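Glycerol-3-phosphate dehydrogenase [NAD(+)] 1 (PDB 4FGW) catalyses the NAD(+)/NADH-linked interconversion of dihydroxyacetone phosphate and sn-glycerol 3-phosphate, driving glycerol production and accumulation when yeast cells face hyperosmotic stress. Local coordinates at residues T38-G43 with F123-Q128; A50-E55 with T186-E191; E195-Y200 with Y293-G298; N246-G251 with T304-G309. All coordinates share one frame; numbering follows the deposited sequence.

Contact 1: T38-G43 with F123-Q128; sequences TVIGSG and FNIPHQ
Ile40 O receives the backbone N-H of Asn124, with 2.8 Å between Ile40 O and Asn124 N and an N-H...O angle of 160°. The bond belongs to the parallel pairing of strands 35-40 and 120-123, neighbours in the Rossmann fold that binds NAD(+). Just past it, strand 35-40 gives way to the glycine-rich turn of the GxGxxG type, whose Gly41, Ser42 and Gly43 are assigned by similarity to the cofactor site. Gly41 suits its place because its CA lies 3.1 Å from Asn124 O, which leaves no space for a side chain on that side. Ile40 and Phe123 pair across the strands and direct their side chains to the same face of the sheet. There Ile40 CB meets Phe123 CD2 at 4.2 Å, and Ile133 of helix 130-137 covers both residues. Ile125, in the loop after strand 120-123, lies side by side with Ile40, and the two CG2 methyls, Ile40 CG2 and Ile125 CG2, are 4.1 Å apart. Ile125 CG2, anti to its own carbonyl carbon and beside the backbone N, also sits 3.6 Å from Gly41 CA and 3.2 Å from Ile40 O.

Contact 2: A50-E55 with T186-E191; sequences AKVVAE and TEVAQE
Lys51 reaches across to Glu191, its NZ 2.8 Å from Glu191 OE2, and the two side chains cross at about a right angle. The same ammonium is also bonded to Glu55 one helical turn on, with 2.8 Å between Lys51 NZ and Glu55 OE2. Glu191 OE2 offers its anti lone pair and Glu55 OE2 its syn one. The carboxylates meet tip to tip with their planes 81° apart, and the 3.7 Å between Glu55 OE2 and Glu191 OE2 brings like charges together, a repulsion the shared ammonium of the long lysine probably offsets. Its chain runs straight until chi4 (-81°) turns NZ aside. Val52 CG2 also packs on Val188 CG1 at 4.0 Å, two branched side chains crossing in a buried seam. The contact thus joins helix 44-59, which follows the glycine-rich turn of the Rossmann fold, to the short helix 185-189 after strand 175-180. Glu191 is placed by a Schellman motif ending that second helix, in which its positive phi (65°) accompanies two bonds back into the last turn, one of them from Glu191 N to Val188 O. Farther out, Glu55 OE1 is held by a salt bridge to Arg224 and a hydrogen bond to Tyr226, while Val188 also touches Trp45.

Contact 3: E195-Y200 with Y293-G298; sequences ETTVAY and YQESAG
Thr197 OG1 accepts the backbone N-H of Ala297, at 3.0 Å from OG1 to N and an N-H...O angle of 156°. This bond ties strand 194-199, in the mixed sheet of the Rossmann-type domain, to the segment leading into helix 296-307 in the helical C-terminal domain, making the contact an interdomain junction. A threonine suits the site because one side chain supplies both a hydroxyl for a backbone N-H there and a methyl for packing. A second direct bond, from Ser296 OG to Glu195 O, is weak at 3.4 Å, and its proton has another possible acceptor; Ser296 OG is also hydrogen-bonded to Ala182 N.

Two waters complete the polar links. One is bound to Thr197 OG1 at 2.8 Å, donates to Glu295 OE1 and accepts from Ser296 N. It takes up the Ser296 N-H, whose N lies 3.3 Å from Thr197 OG1 at an angle too poor for a bond. The other donates to Glu195 OE2 at 2.9 Å and lies 2.7 Å from Ser296 OG. The charges have partners beyond the two segments: Glu195 OE2 forms a salt bridge with Arg270 of the second subunit, which also bonds to Gln294 O, and Glu295 OE1 is bonded to Ser230.

Van der Waals contacts accompany these bonds. Thr197 and Glu295 cross at about a right angle, with Thr197 CG2, anti to its backbone N, resting 3.8 Å from Glu295 CB. The small Ala297 fits close beside the strand, its CB 3.9 Å from Thr197 CB.

Contact 4: N246-G251 with T304-G309; sequences NVVALG and TTCAGG
Thr305 packs against Asn246 and Ala249 with its methyl in front. Its CB stands back, 4.4 Å from Asn246 OD1. From there the side chain divides. CG2, anti to the backbone N, comes to 3.2 Å from Asn246 OD1, a close van der Waals approach, and 3.8 Å from Ala249 CB, so that it touches two residues about one turn apart on the facing helix. Asn246 OD1 has its hydrogen bond to a residue adjoining the segments. OG1, the other branch, lies beside the backbone N (chi1 -54°) and hydrogen-bonds Asp301 O of its own helix and NZ of Lys245, by similarity the proton acceptor of the reaction. Threonine thus serves twice, as a packing methyl and as a second-shell hydroxyl that may position the lysine. The two helices, 235-257 and 296-307, belong to the helical C-terminal domain of the 6PGD_C clan. Their backbones come very close, with Ala249 CA only 4.5 Å from Cys306 CA, and the small alanine permits this. Cys306 SG lies against that backbone, 3.7 Å from Ala249 CA and 4.1 Å from Ala249 CB, and touches Val248 CG1 at 4.2 Å. The unbranched Cys306 puts only SG against the backbone here. Val248 also touches Ile268 and Ile276 of helix 261-283, and the Asn246 side chain, crossing Thr305 at about a right angle, rests on Asn311, a substrate-binding residue by similarity.

Overall arrangement
Contacts 1 and 2 lie within the N-terminal Rossmann-type domain, their centres 15 Å apart, and touch where Val39 of strand 35-40 packs on Ala50 of helix 44-59; their segments alternate along the chain. Contact 3 follows, reaching the same sheet as contact 1 through strand 194-199 but 20 Å from it between centres, and joins that sheet to helix 296-307. Contact 4 uses the same helix inside the C-terminal domain, its centre 18 Å from that of contact 3 and 25 Å from contacts 1 and 2; segments of contacts 3 and 4 alternate (195-200, 246-251, 293-298, 304-309). Helix 296-307 thus links the nucleotide-binding domain with the helices around the putative catalytic lysine, and both contacts border the second subunit.

Contact 1: T38-G43 with F123-Q128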
loop_
_atom_site.group_PDB
_atom_site.type_symbol
_atom_site.label_atom_id
_atom_site.label_comp_id
_atom_site.label_asym_id
_atom_site.label_seq_id
_atom_site.Cartn_x
_atom_site.Cartn_y
_atom_site.Cartn_z
ATOM N N THR A 38 15.544 -16.471 -25.616
ATOM C CA THR A 38 15.343 -17.814 -25.073
ATOM C C THR A 38 14.888 -17.727 -23.615
ATOM O O THR A 38 15.452 -16.968 -22.824
ATOM C CB THR A 38 16.589 -18.702 -25.269
ATOM O OG1 THR A 38 16.836 -18.865 -26.669
ATOM C CG2 THR A 38 16.455 -20.082 -24.614
ATOM N N VAL A 39 13.867 -18.520 -23.273
ATOM C CA VAL A 39 13.321 -18.626 -21.922
ATOM C C VAL A 39 13.729 -19.988 -21.341
ATOM O O VAL A 39 13.425 -21.029 -21.933
ATOM C CB VAL A 39 11.783 -18.404 -21.892
ATOM C CG1 VAL A 39 11.221 -18.542 -20.474
ATOM C CG2 VAL A 39 11.415 -17.048 -22.480
ATOM N N ILE A 40 14.442 -19.976 -20.204
ATOM C CA ILE A 40 14.846 -21.201 -19.499
ATOM C C ILE A 40 13.797 -21.382 -18.389
ATOM O O ILE A 40 13.873 -20.680 -17.373
ATOM C CB ILE A 40 16.303 -21.090 -18.938
ATOM C CG1 ILE A 40 17.357 -20.691 -20.018
ATOM C CG2 ILE A 40 16.718 -22.346 -18.153
ATOM C CD1 ILE A 40 17.513 -21.585 -21.266
ATOM N N GLY A 41 12.790 -22.235 -18.616
ATOM C CA GLY A 41 11.732 -22.403 -17.626
ATOM C C GLY A 41 10.700 -23.488 -17.812
ATOM O O GLY A 41 10.701 -24.480 -17.067
ATOM N N SER A 42 9.745 -23.247 -18.733
ATOM C CA SER A 42 8.647 -24.162 -19.113
ATOM C C SER A 42 7.508 -24.458 -18.118
ATOM O O SER A 42 6.503 -25.051 -18.514
ATOM C CB SER A 42 9.161 -25.439 -19.774
ATOM O OG SER A 42 9.750 -26.342 -18.853
ATOM N N GLY A 43 7.640 -24.024 -16.870
ATOM C CA GLY A 43 6.591 -24.202 -15.868
ATOM C C GLY A 43 5.471 -23.184 -16.012
ATOM O O GLY A 43 5.238 -22.661 -17.107
ATOM N N PHE A 123 15.462 -16.149 -17.424
ATOM C CA PHE A 123 15.480 -17.284 -16.496
ATOM C C PHE A 123 14.175 -17.309 -15.737
ATOM O O PHE A 123 13.799 -16.313 -15.114
ATOM C CB PHE A 123 16.660 -17.202 -15.522
ATOM C CG PHE A 123 18.007 -17.395 -16.163
ATOM C CD1 PHE A 123 18.766 -16.300 -16.566
ATOM C CD2 PHE A 123 18.530 -18.672 -16.353
ATOM C CE1 PHE A 123 20.026 -16.484 -17.142
ATOM C CE2 PHE A 123 19.786 -18.851 -16.933
ATOM C CZ PHE A 123 20.529 -17.757 -17.317
ATOM N N ASN A 124 13.465 -18.430 -15.824
ATOM C CA ASN A 124 12.182 -18.599 -15.153
ATOM C C ASN A 124 11.971 -20.050 -14.694
ATOM O O ASN A 124 11.061 -20.749 -15.149
ATOM C CB ASN A 124 11.036 -18.063 -16.025
ATOM C CG ASN A 124 9.813 -17.648 -15.255
ATOM O OD1 ASN A 124 9.056 -16.782 -15.693
ATOM N ND2 ASN A 124 9.586 -18.247 -14.091
ATOM N N ILE A 125 12.749 -20.465 -13.700
ATOM C CA ILE A 125 12.671 -21.805 -13.117
ATOM C C ILE A 125 12.662 -21.694 -11.616
ATOM O O ILE A 125 13.067 -20.682 -11.110
ATOM C CB ILE A 125 13.905 -22.690 -13.476
ATOM C CG1 ILE A 125 15.144 -22.189 -12.766
ATOM C CG2 ILE A 125 14.152 -22.747 -14.937
ATOM C CD1 ILE A 125 16.044 -21.466 -13.639
ATOM N N PRO A 126 12.239 -22.730 -10.897
ATOM C CA PRO A 126 12.239 -22.627 -9.426
ATOM C C PRO A 126 13.676 -22.516 -8.891
ATOM O O PRO A 126 14.617 -23.061 -9.474
ATOM C CB PRO A 126 11.569 -23.932 -8.967
ATOM C CG PRO A 126 10.939 -24.517 -10.182
ATOM C CD PRO A 126 11.755 -24.054 -11.338
ATOM N N HIS A 127 13.828 -21.779 -7.788
ATOM C CA HIS A 127 15.075 -21.458 -7.079
ATOM C C HIS A 127 16.031 -22.639 -6.869
ATOM O O HIS A 127 17.246 -22.478 -7.011
ATOM C CB HIS A 127 14.732 -20.765 -5.747
ATOM C CG HIS A 127 13.738 -19.652 -5.908
ATOM N ND1 HIS A 127 12.475 -19.874 -6.461
ATOM C CD2 HIS A 127 13.843 -18.344 -5.579
ATOM C CE1 HIS A 127 11.881 -18.690 -6.483
ATOM N NE2 HIS A 127 12.657 -17.742 -5.950
ATOM N N GLN A 128 15.474 -23.820 -6.557
ATOM C CA GLN A 128 16.222 -25.061 -6.334
ATOM C C GLN A 128 16.904 -25.601 -7.607
ATOM O O GLN A 128 17.839 -26.400 -7.501
ATOM C CB GLN A 128 15.340 -26.137 -5.660
ATOM C CG GLN A 128 14.114 -26.589 -6.464
ATOM C CD GLN A 128 12.839 -25.833 -6.141
ATOM O OE1 GLN A 128 12.834 -24.640 -5.790
ATOM N NE2 GLN A 128 11.712 -26.511 -6.305
#

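Contact 2: A50-E55 with T186-E191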
loop_
_atom_site.group_PDB
_atom_site.type_symbol
_atom_site.label_atom_id
_atom_site.label_comp_id
_atom_site.label_asym_id
_atom_site.label_seq_id
_atom_site.Cartn_x
_atom_site.Cartn_y
_atom_site.Cartn_z
ATOM N N ALA A 50 7.180 -16.635 -21.602
ATOM C CA ALA A 50 7.576 -17.027 -22.953
ATOM C C ALA A 50 6.495 -16.656 -23.977
ATOM O O ALA A 50 6.827 -16.340 -25.119
ATOM C CB ALA A 50 7.854 -18.513 -22.993
ATOM N N LYS A 51 5.207 -16.679 -23.557
ATOM C CA LYS A 51 4.046 -16.301 -24.371
ATOM C C LYS A 51 4.066 -14.775 -24.580
ATOM O O LYS A 51 3.849 -14.310 -25.702
ATOM C CB LYS A 51 2.741 -16.750 -23.681
ATOM C CG LYS A 51 1.454 -16.367 -24.411
ATOM C CD LYS A 51 0.226 -16.694 -23.576
ATOM C CE LYS A 51 -1.067 -16.270 -24.225
ATOM N NZ LYS A 51 -1.350 -14.825 -24.030
ATOM N N VAL A 52 4.349 -14.017 -23.493
ATOM C CA VAL A 52 4.471 -12.553 -23.448
ATOM C C VAL A 52 5.597 -12.100 -24.413
ATOM O O VAL A 52 5.387 -11.202 -25.238
ATOM C CB VAL A 52 4.712 -12.093 -21.979
ATOM C CG1 VAL A 52 5.253 -10.666 -21.895
ATOM C CG2 VAL A 52 3.445 -12.243 -21.139
ATOM N N VAL A 53 6.769 -12.760 -24.318
ATOM C CA VAL A 53 7.960 -12.508 -25.129
ATOM C C VAL A 53 7.723 -12.857 -26.616
ATOM O O VAL A 53 8.063 -12.041 -27.477
ATOM C CB VAL A 53 9.209 -13.180 -24.494
ATOM C CG1 VAL A 53 10.353 -13.327 -25.488
ATOM C CG2 VAL A 53 9.670 -12.408 -23.259
ATOM N N ALA A 54 7.089 -14.019 -26.913
ATOM C CA ALA A 54 6.774 -14.439 -28.290
ATOM C C ALA A 54 5.804 -13.486 -28.997
ATOM O O ALA A 54 5.932 -13.267 -30.207
ATOM C CB ALA A 54 6.235 -15.863 -28.315
ATOM N N GLU A 55 4.851 -12.915 -28.239
ATOM C CA GLU A 55 3.870 -11.942 -28.724
ATOM C C GLU A 55 4.575 -10.652 -29.156
ATOM O O GLU A 55 4.242 -10.090 -30.202
ATOM C CB GLU A 55 2.838 -11.629 -27.626
ATOM C CG GLU A 55 1.711 -12.645 -27.524
ATOM C CD GLU A 55 0.872 -12.566 -26.262
ATOM O OE1 GLU A 55 0.875 -11.504 -25.600
ATOM O OE2 GLU A 55 0.203 -13.572 -25.937
ATOM N N THR A 186 -1.035 -17.587 -13.904
ATOM C CA THR A 186 -2.407 -17.932 -14.299
ATOM C C THR A 186 -3.207 -16.734 -14.830
ATOM O O THR A 186 -3.892 -16.864 -15.840
ATOM C CB THR A 186 -3.069 -18.711 -13.144
ATOM O OG1 THR A 186 -2.499 -20.023 -13.129
ATOM C CG2 THR A 186 -4.588 -18.813 -13.265
ATOM N N GLU A 187 -3.101 -15.579 -14.163
ATOM C CA GLU A 187 -3.807 -14.362 -14.561
ATOM C C GLU A 187 -3.172 -13.690 -15.774
ATOM O O GLU A 187 -3.905 -13.265 -16.670
ATOM C CB GLU A 187 -3.954 -13.386 -13.383
ATOM C CG GLU A 187 -4.918 -13.882 -12.317
ATOM C CD GLU A 187 -5.529 -12.769 -11.494
ATOM O OE1 GLU A 187 -6.737 -12.488 -11.682
ATOM O OE2 GLU A 187 -4.794 -12.154 -10.687
ATOM N N VAL A 188 -1.818 -13.599 -15.809
ATOM C CA VAL A 188 -1.073 -13.010 -16.936
ATOM C C VAL A 188 -1.364 -13.821 -18.216
ATOM O O VAL A 188 -1.592 -13.223 -19.268
ATOM C CB VAL A 188 0.464 -12.861 -16.678
ATOM C CG1 VAL A 188 1.168 -12.184 -17.855
ATOM C CG2 VAL A 188 0.753 -12.113 -15.386
ATOM N N ALA A 189 -1.387 -15.176 -18.104
ATOM C CA ALA A 189 -1.673 -16.107 -19.209
ATOM C C ALA A 189 -3.088 -15.903 -19.745
ATOM O O ALA A 189 -3.271 -15.839 -20.953
ATOM C CB ALA A 189 -1.483 -17.548 -18.753
ATOM N N GLN A 190 -4.070 -15.728 -18.836
ATOM C CA GLN A 190 -5.476 -15.475 -19.155
ATOM C C GLN A 190 -5.686 -14.052 -19.689
ATOM O O GLN A 190 -6.811 -13.681 -20.038
ATOM C CB GLN A 190 -6.341 -15.687 -17.909
ATOM C CG GLN A 190 -6.749 -17.125 -17.679
ATOM C CD GLN A 190 -7.658 -17.218 -16.483
ATOM O OE1 GLN A 190 -8.886 -17.151 -16.601
ATOM N NE2 GLN A 190 -7.075 -17.366 -15.304
ATOM N N GLU A 191 -4.606 -13.250 -19.723
ATOM C CA GLU A 191 -4.578 -11.853 -20.165
ATOM C C GLU A 191 -5.392 -10.926 -19.259
ATOM O O GLU A 191 -5.934 -9.917 -19.717
ATOM C CB GLU A 191 -4.893 -11.699 -21.667
ATOM C CG GLU A 191 -3.898 -12.426 -22.555
ATOM C CD GLU A 191 -4.063 -12.281 -24.055
ATOM O OE1 GLU A 191 -5.029 -11.617 -24.499
ATOM O OE2 GLU A 191 -3.217 -12.838 -24.791
#

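Contact 3: E195-Y200 with Y293-G298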
loop_
_atom_site.group_PDB
_atom_site.type_symbol
_atom_site.label_atom_id
_atom_site.label_comp_id
_atom_site.label_asym_id
_atom_site.label_seq_id
_atom_site.Cartn_x
_atom_site.Cartn_y
_atom_site.Cartn_z
ATOM N N GLU A 195 0.496 -5.693 -13.540
ATOM C CA GLU A 195 1.727 -4.983 -13.842
ATOM C C GLU A 195 2.937 -5.780 -13.389
ATOM O O GLU A 195 2.819 -6.726 -12.597
ATOM C CB GLU A 195 1.755 -3.621 -13.126
ATOM C CG GLU A 195 0.640 -2.652 -13.481
ATOM C CD GLU A 195 0.755 -1.317 -12.770
ATOM O OE1 GLU A 195 0.634 -0.272 -13.446
ATOM O OE2 GLU A 195 0.998 -1.314 -11.544
ATOM N N THR A 196 4.117 -5.349 -13.865
ATOM C CA THR A 196 5.412 -5.856 -13.438
ATOM C C THR A 196 6.475 -4.779 -13.557
ATOM O O THR A 196 6.356 -3.860 -14.376
ATOM C CB THR A 196 5.814 -7.192 -14.116
ATOM O OG1 THR A 196 6.665 -7.900 -13.221
ATOM C CG2 THR A 196 6.546 -7.002 -15.454
ATOM N N THR A 197 7.527 -4.927 -12.742
ATOM C CA THR A 197 8.715 -4.093 -12.801
ATOM C C THR A 197 9.797 -4.975 -13.420
ATOM O O THR A 197 9.879 -6.172 -13.117
ATOM C CB THR A 197 9.178 -3.630 -11.413
ATOM O OG1 THR A 197 8.068 -3.358 -10.564
ATOM C CG2 THR A 197 10.100 -2.430 -11.490
ATOM N N VAL A 198 10.592 -4.376 -14.318
ATOM C CA VAL A 198 11.769 -4.978 -14.917
ATOM C C VAL A 198 12.922 -4.065 -14.496
ATOM O O VAL A 198 12.877 -2.858 -14.748
ATOM C CB VAL A 198 11.694 -5.175 -16.459
ATOM C CG1 VAL A 198 12.995 -5.786 -16.991
ATOM C CG2 VAL A 198 10.511 -6.052 -16.846
ATOM N N ALA A 199 13.927 -4.631 -13.810
ATOM C CA ALA A 199 15.100 -3.878 -13.368
ATOM C C ALA A 199 16.350 -4.400 -14.033
ATOM O O ALA A 199 16.539 -5.611 -14.124
ATOM C CB ALA A 199 15.232 -3.929 -11.863
ATOM N N TYR A 200 17.201 -3.491 -14.521
ATOM C CA TYR A 200 18.441 -3.847 -15.215
ATOM C C TYR A 200 19.409 -2.671 -15.193
ATOM O O TYR A 200 19.045 -1.555 -15.579
ATOM C CB TYR A 200 18.118 -4.258 -16.668
ATOM C CG TYR A 200 19.293 -4.668 -17.523
ATOM C CD1 TYR A 200 19.764 -5.979 -17.514
ATOM C CD2 TYR A 200 19.872 -3.775 -18.420
ATOM C CE1 TYR A 200 20.823 -6.372 -18.330
ATOM C CE2 TYR A 200 20.930 -4.157 -19.243
ATOM C CZ TYR A 200 21.405 -5.457 -19.192
ATOM O OH TYR A 200 22.452 -5.832 -20.001
ATOM N N TYR A 293 8.200 2.196 -3.045
ATOM C CA TYR A 293 6.864 2.797 -3.052
ATOM C C TYR A 293 6.316 3.175 -4.431
ATOM O O TYR A 293 5.115 3.381 -4.549
ATOM C CB TYR A 293 6.762 3.960 -2.047
ATOM C CG TYR A 293 7.583 5.181 -2.402
ATOM C CD1 TYR A 293 8.892 5.318 -1.956
ATOM C CD2 TYR A 293 7.030 6.231 -3.136
ATOM C CE1 TYR A 293 9.642 6.453 -2.257
ATOM C CE2 TYR A 293 7.778 7.363 -3.456
ATOM C CZ TYR A 293 9.081 7.474 -3.006
ATOM O OH TYR A 293 9.819 8.590 -3.310
ATOM N N GLN A 294 7.176 3.263 -5.468
ATOM C CA GLN A 294 6.754 3.627 -6.832
ATOM C C GLN A 294 6.494 2.435 -7.738
ATOM O O GLN A 294 5.771 2.585 -8.722
ATOM C CB GLN A 294 7.808 4.504 -7.526
ATOM C CG GLN A 294 8.032 5.875 -6.901
ATOM C CD GLN A 294 8.980 6.754 -7.686
ATOM O OE1 GLN A 294 8.999 7.971 -7.512
ATOM N NE2 GLN A 294 9.804 6.178 -8.556
ATOM N N GLU A 295 7.127 1.273 -7.458
ATOM C CA GLU A 295 7.056 0.114 -8.349
ATOM C C GLU A 295 6.160 -1.039 -7.918
ATOM O O GLU A 295 5.902 -1.227 -6.720
ATOM C CB GLU A 295 8.479 -0.382 -8.725
ATOM C CG GLU A 295 9.431 0.704 -9.231
ATOM C CD GLU A 295 9.025 1.479 -10.470
ATOM O OE1 GLU A 295 8.269 0.928 -11.301
ATOM O OE2 GLU A 295 9.486 2.630 -10.629
ATOM N N SER A 296 5.698 -1.820 -8.925
ATOM C CA SER A 296 4.858 -3.003 -8.751
ATOM C C SER A 296 5.528 -4.012 -7.821
ATOM O O SER A 296 4.875 -4.579 -6.948
ATOM C CB SER A 296 4.549 -3.644 -10.101
ATOM O OG SER A 296 3.648 -4.731 -9.951
ATOM N N ALA A 297 6.844 -4.199 -7.996
ATOM C CA ALA A 297 7.682 -5.098 -7.210
ATOM C C ALA A 297 7.661 -4.742 -5.720
ATOM O O ALA A 297 7.741 -5.642 -4.888
ATOM C CB ALA A 297 9.098 -5.044 -7.729
ATOM N N GLY A 298 7.520 -3.448 -5.417
ATOM C CA GLY A 298 7.469 -2.924 -4.061
ATOM C C GLY A 298 6.088 -2.967 -3.450
ATOM O O GLY A 298 5.554 -4.050 -3.207
HETATM O O HOH W 1 1.217 -3.576 -9.788
HETATM O O HOH W 2 6.514 -1.197 -11.549
#

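Contact 4: N246-G251 with T304-G309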
loop_
_atom_site.group_PDB
_atom_site.type_symbol
_atom_site.label_atom_id
_atom_site.label_comp_id
_atom_site.label_asym_id
_atom_site.label_seq_id
_atom_site.Cartn_x
_atom_site.Cartn_y
_atom_site.Cartn_z
ATOM N N ASN A 246 6.373 -11.537 2.392
ATOM C CA ASN A 246 5.761 -12.708 3.021
ATOM C C ASN A 246 5.897 -12.725 4.533
ATOM O O ASN A 246 5.032 -13.280 5.207
ATOM C CB ASN A 246 6.239 -13.993 2.369
ATOM C CG ASN A 246 6.037 -14.013 0.876
ATOM O OD1 ASN A 246 5.145 -13.360 0.327
ATOM N ND2 ASN A 246 6.900 -14.713 0.181
ATOM N N VAL A 247 6.942 -12.068 5.069
ATOM C CA VAL A 247 7.152 -11.920 6.517
ATOM C C VAL A 247 6.086 -10.931 7.014
ATOM O O VAL A 247 5.427 -11.192 8.027
ATOM C CB VAL A 247 8.596 -11.465 6.870
ATOM C CG1 VAL A 247 8.743 -11.194 8.367
ATOM C CG2 VAL A 247 9.624 -12.495 6.407
ATOM N N VAL A 248 5.885 -9.833 6.257
ATOM C CA VAL A 248 4.877 -8.814 6.537
ATOM C C VAL A 248 3.449 -9.415 6.445
ATOM O O VAL A 248 2.623 -9.159 7.327
ATOM C CB VAL A 248 5.050 -7.562 5.629
ATOM C CG1 VAL A 248 4.065 -6.459 6.015
ATOM C CG2 VAL A 248 6.485 -7.042 5.674
ATOM N N ALA A 249 3.177 -10.228 5.402
ATOM C CA ALA A 249 1.880 -10.887 5.195
ATOM C C ALA A 249 1.484 -11.752 6.402
ATOM O O ALA A 249 0.294 -11.855 6.714
ATOM C CB ALA A 249 1.907 -11.728 3.924
ATOM N N LEU A 250 2.486 -12.336 7.099
ATOM C CA LEU A 250 2.254 -13.129 8.307
ATOM C C LEU A 250 1.728 -12.237 9.434
ATOM O O LEU A 250 0.728 -12.585 10.058
ATOM C CB LEU A 250 3.505 -13.909 8.746
ATOM C CG LEU A 250 3.951 -15.089 7.859
ATOM C CD1 LEU A 250 5.332 -15.556 8.241
ATOM C CD2 LEU A 250 2.985 -16.273 7.963
ATOM N N GLY A 251 2.354 -11.068 9.622
ATOM C CA GLY A 251 1.948 -10.067 10.604
ATOM C C GLY A 251 0.538 -9.560 10.374
ATOM O O GLY A 251 -0.180 -9.302 11.342
ATOM N N THR A 304 -1.007 -6.900 -2.563
ATOM C CA THR A 304 -1.633 -8.140 -3.034
ATOM C C THR A 304 -1.386 -9.346 -2.129
ATOM O O THR A 304 -2.311 -10.125 -1.885
ATOM C CB THR A 304 -1.367 -8.386 -4.530
ATOM O OG1 THR A 304 -2.314 -9.346 -5.004
ATOM C CG2 THR A 304 0.069 -8.869 -4.834
ATOM N N THR A 305 -0.146 -9.478 -1.622
ATOM C CA THR A 305 0.288 -10.567 -0.748
ATOM C C THR A 305 -0.428 -10.504 0.599
ATOM O O THR A 305 -0.896 -11.525 1.095
ATOM C CB THR A 305 1.819 -10.574 -0.640
ATOM O OG1 THR A 305 2.371 -10.616 -1.959
ATOM C CG2 THR A 305 2.343 -11.748 0.175
ATOM N N CYS A 306 -0.535 -9.306 1.168
ATOM C CA CYS A 306 -1.213 -9.090 2.434
ATOM C C CYS A 306 -2.748 -9.170 2.319
ATOM O O CYS A 306 -3.410 -9.457 3.311
ATOM C CB CYS A 306 -0.751 -7.781 3.059
ATOM S SG CYS A 306 1.022 -7.730 3.439
ATOM N N ALA A 307 -3.302 -8.966 1.107
ATOM C CA ALA A 307 -4.744 -9.053 0.835
ATOM C C ALA A 307 -5.221 -10.510 0.818
ATOM O O ALA A 307 -6.252 -10.821 1.412
ATOM C CB ALA A 307 -5.081 -8.370 -0.487
ATOM N N GLY A 308 -4.472 -11.380 0.144
ATOM C CA GLY A 308 -4.783 -12.798 0.020
ATOM C C GLY A 308 -3.596 -13.603 -0.462
ATOM O O GLY A 308 -2.826 -13.142 -1.312
ATOM N N GLY A 309 -3.460 -14.811 0.072
ATOM C CA GLY A 309 -2.375 -15.728 -0.268
ATOM C C GLY A 309 -2.051 -16.700 0.842
ATOM O O GLY A 309 -2.651 -16.625 1.920
#